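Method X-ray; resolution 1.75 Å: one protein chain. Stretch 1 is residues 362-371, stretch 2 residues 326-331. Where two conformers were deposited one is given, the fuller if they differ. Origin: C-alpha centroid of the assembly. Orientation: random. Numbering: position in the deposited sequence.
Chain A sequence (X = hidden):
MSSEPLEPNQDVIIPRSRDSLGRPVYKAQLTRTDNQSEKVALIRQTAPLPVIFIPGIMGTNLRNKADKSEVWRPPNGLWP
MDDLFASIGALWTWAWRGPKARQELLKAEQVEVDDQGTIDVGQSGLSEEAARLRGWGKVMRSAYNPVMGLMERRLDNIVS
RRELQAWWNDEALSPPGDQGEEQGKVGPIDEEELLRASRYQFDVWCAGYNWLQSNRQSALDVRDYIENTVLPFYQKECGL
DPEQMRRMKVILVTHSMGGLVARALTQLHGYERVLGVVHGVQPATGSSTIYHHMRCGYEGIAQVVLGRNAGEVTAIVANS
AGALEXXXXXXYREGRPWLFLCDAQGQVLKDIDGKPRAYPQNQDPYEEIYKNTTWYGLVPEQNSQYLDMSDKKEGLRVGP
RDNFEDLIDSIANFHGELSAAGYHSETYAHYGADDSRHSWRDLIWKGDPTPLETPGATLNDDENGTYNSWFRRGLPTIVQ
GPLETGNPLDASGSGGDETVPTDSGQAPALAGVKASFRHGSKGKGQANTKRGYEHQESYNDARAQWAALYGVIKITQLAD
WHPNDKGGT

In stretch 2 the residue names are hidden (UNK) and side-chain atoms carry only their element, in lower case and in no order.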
# COMPACT_ATOMS: atom_id res chain seq x y z
N ASN A 362 11.22 19.46 -21.14
CA ASN A 362 12.20 20.27 -20.41
C ASN A 362 12.47 19.76 -19.00
O ASN A 362 12.60 20.52 -18.05
CB ASN A 362 11.81 21.75 -20.37
CG ASN A 362 12.93 22.62 -19.83
OD1 ASN A 362 14.11 22.38 -20.09
ND2 ASN A 362 12.56 23.64 -19.05
N GLN A 363 12.58 18.44 -18.89
CA GLN A 363 13.01 17.78 -17.66
C GLN A 363 12.16 18.08 -16.43
O GLN A 363 12.67 18.08 -15.31
CB GLN A 363 14.47 18.11 -17.36
CG GLN A 363 15.42 17.75 -18.50
CD GLN A 363 16.83 18.22 -18.22
OE1 GLN A 363 17.34 19.11 -18.90
NE2 GLN A 363 17.45 17.63 -17.22
N ASP A 364 10.87 18.32 -16.65
CA ASP A 364 9.96 18.53 -15.52
C ASP A 364 8.69 17.72 -15.70
O ASP A 364 7.66 18.25 -16.12
CB ASP A 364 9.61 20.02 -15.38
CG ASP A 364 8.85 20.32 -14.10
OD1 ASP A 364 8.36 19.36 -13.45
OD2 ASP A 364 8.72 21.51 -13.73
N PRO A 365 8.75 16.43 -15.37
CA PRO A 365 7.59 15.56 -15.53
C PRO A 365 6.46 15.98 -14.61
O PRO A 365 5.30 15.73 -14.94
CB PRO A 365 8.12 14.17 -15.12
CG PRO A 365 9.30 14.45 -14.24
CD PRO A 365 9.91 15.74 -14.77
N TYR A 366 6.79 16.62 -13.49
CA TYR A 366 5.76 17.02 -12.53
C TYR A 366 4.77 18.00 -13.15
O TYR A 366 3.55 17.81 -13.04
CB TYR A 366 6.39 17.58 -11.25
CG TYR A 366 7.49 16.67 -10.74
CD1 TYR A 366 7.18 15.51 -10.05
CD2 TYR A 366 8.83 16.96 -10.98
CE1 TYR A 366 8.19 14.66 -9.60
CE2 TYR A 366 9.84 16.12 -10.54
CZ TYR A 366 9.51 14.98 -9.85
OH TYR A 366 10.52 14.16 -9.41
N GLU A 367 5.28 19.03 -13.81
CA GLU A 367 4.40 20.03 -14.43
C GLU A 367 3.96 19.61 -15.84
O GLU A 367 2.82 19.84 -16.24
CB GLU A 367 5.09 21.39 -14.50
CG GLU A 367 5.53 21.95 -13.15
CD GLU A 367 4.36 22.31 -12.25
OE1 GLU A 367 3.30 22.70 -12.77
OE2 GLU A 367 4.51 22.20 -11.01
N GLU A 368 4.88 19.01 -16.59
CA GLU A 368 4.60 18.66 -17.98
C GLU A 368 3.63 17.50 -18.15
O GLU A 368 2.89 17.44 -19.12
CB GLU A 368 5.91 18.35 -18.71
CG GLU A 368 6.87 19.52 -18.76
CD GLU A 368 8.02 19.23 -19.68
OE1 GLU A 368 7.75 18.87 -20.84
OE2 GLU A 368 9.18 19.33 -19.24
N ILE A 369 3.64 16.57 -17.20
CA ILE A 369 2.83 15.35 -17.33
C ILE A 369 1.90 15.15 -16.14
O ILE A 369 0.69 15.05 -16.30
CB ILE A 369 3.74 14.12 -17.49
CG1 ILE A 369 4.65 14.28 -18.71
CG2 ILE A 369 2.91 12.86 -17.63
CD1 ILE A 369 5.73 13.20 -18.84
N TYR A 370 2.47 15.10 -14.93
CA TYR A 370 1.68 14.66 -13.77
C TYR A 370 0.53 15.59 -13.38
O TYR A 370 -0.55 15.11 -13.05
CB TYR A 370 2.57 14.37 -12.54
CG TYR A 370 3.74 13.47 -12.85
CD1 TYR A 370 3.68 12.57 -13.91
CD2 TYR A 370 4.90 13.51 -12.07
CE1 TYR A 370 4.76 11.75 -14.21
CE2 TYR A 370 5.98 12.69 -12.36
CZ TYR A 370 5.91 11.81 -13.43
OH TYR A 370 6.98 11.00 -13.72
N LYS A 371 0.76 16.90 -13.44
CA LYS A 371 -0.29 17.88 -13.15
C LYS A 371 -1.03 18.36 -14.40
O LYS A 371 -2.05 19.03 -14.31
CB LYS A 371 0.27 19.07 -12.36
CG LYS A 371 0.75 18.68 -10.95
CD LYS A 371 0.93 19.90 -10.05
CE LYS A 371 2.31 20.48 -10.17
NZ LYS A 371 2.56 21.61 -9.23
N UNK A 326 6.47 6.26 -7.08
CA UNK A 326 7.04 5.41 -8.12
C UNK A 326 7.13 6.15 -9.46
O UNK A 326 7.78 5.68 -10.39
c UNK A 326 7.94 2.61 -9.22
c UNK A 326 6.55 3.19 -9.44
c UNK A 326 6.19 4.15 -8.30
c UNK A 326 5.52 2.08 -9.59
N UNK A 327 6.48 7.31 -9.57
CA UNK A 327 6.48 8.04 -10.83
C UNK A 327 7.90 8.45 -11.21
O UNK A 327 8.71 8.72 -10.33
c UNK A 327 5.59 9.25 -10.72
N UNK A 328 8.22 8.47 -12.52
CA UNK A 328 9.57 8.90 -12.91
C UNK A 328 9.96 10.27 -12.34
O UNK A 328 9.16 11.20 -12.33
c UNK A 328 9.50 8.95 -14.45
c UNK A 328 7.45 7.96 -13.66
c UNK A 328 8.51 7.87 -14.79
N UNK A 329 11.20 10.38 -11.85
CA UNK A 329 11.71 11.64 -11.32
C UNK A 329 12.18 12.54 -12.45
O UNK A 329 12.08 12.17 -13.62
c UNK A 329 12.88 11.36 -10.39
o UNK A 329 13.96 10.81 -11.14
N UNK A 330 12.70 13.72 -12.12
CA UNK A 330 13.28 14.59 -13.16
C UNK A 330 14.55 13.99 -13.74
O UNK A 330 14.93 14.30 -14.87
c UNK A 330 13.57 15.99 -12.59
N UNK A 331 15.22 13.14 -12.97
CA UNK A 331 16.50 12.54 -13.36
C UNK A 331 16.36 11.21 -14.09
O UNK A 331 17.32 10.65 -14.62
o UNK A 331 15.98 13.60 -10.00
c UNK A 331 17.88 13.63 -11.47
c UNK A 331 17.39 12.34 -12.12
c UNK A 331 16.82 14.31 -10.61
o UNK A 331 16.83 15.56 -10.54
O HOH W 1 13.46 14.81 -9.42
O HOH W 2 17.07 15.90 -15.20

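Position 326 carries four side-chain carbons and no other element. The chain forks at its second carbon, which bears two terminal carbons. None of these atoms reaches stretch 1. The fork one carbon beyond CB identifies Leu326.

Position 327 has a single side-chain carbon. The CA-to-CB bond points toward stretch 1, and CB lies 3.7 Å from Tyr370 CZ, an apolar contact with the end of the phenol. One carbon and nothing more means Ala327.

Position 328 has three side-chain carbons that close a ring onto the backbone N. Its carbonyl O accepts a hydrogen bond from Tyr370 OH at 2.6 Å. The ring closure makes this Pro328. With no hydrogen on its nitrogen, the 3.1 Å approach of Pro328 N to Tyr370 OH is not a hydrogen bond. Pro328 CD is also 3.1 Å from Tyr370 OH.

Position 329 has one carbon followed by one oxygen. The CA-to-CB bond points away overall, yet CB lies 3.8 Å from Tyr366 OH, and CA is closer at 3.4 Å. The backbone O of 329 sits 3.6 Å from Pro365 CG. A carbon and a terminal oxygen give Ser329. Its OG accepts a weak hydrogen bond from the backbone N of 331, at 3.2 Å.

Position 330 again has one side-chain carbon. That CB packs 3.5 Å from Gln363 O, and it is 4.3 Å from both Pro365 CD and Tyr366 CE2. This is Ala330, with more area covered by the other stretch than any other residue here.

Position 331 has three carbons in a row, the third carrying two oxygens. CA-to-CB points away from stretch 1, though the chain end comes nearer. The carboxylate at this length is Glu331.

The contact is small, 302 Å² summed over both sides, and mixes apolar packing with one direct hydrogen bond. Asp364 caps the helix of stretch 1 by accepting from Glu367 N at its OD1, 3.1 Å away. From that helix, Tyr370 reaches the carbonyl of Pro328, whose O lies near the plane of the phenol ring, at its edge. Pro365 and Tyr366 pack against Ser329 and Ala330. Water 1 accepts from Ala330 N at 3.0 Å, donates to Glu331 OE1 at 2.9 Å, and hydrogen-bonds Tyr366 OH at 3.0 Å. Water 2 donates to Ala330 O and accepts from Gln363 NE2, each at 2.7 Å. The backbone N and O of Ala330 are thus both tied to stretch 1 through water.

Stretch 2 326-331: LAPSAE
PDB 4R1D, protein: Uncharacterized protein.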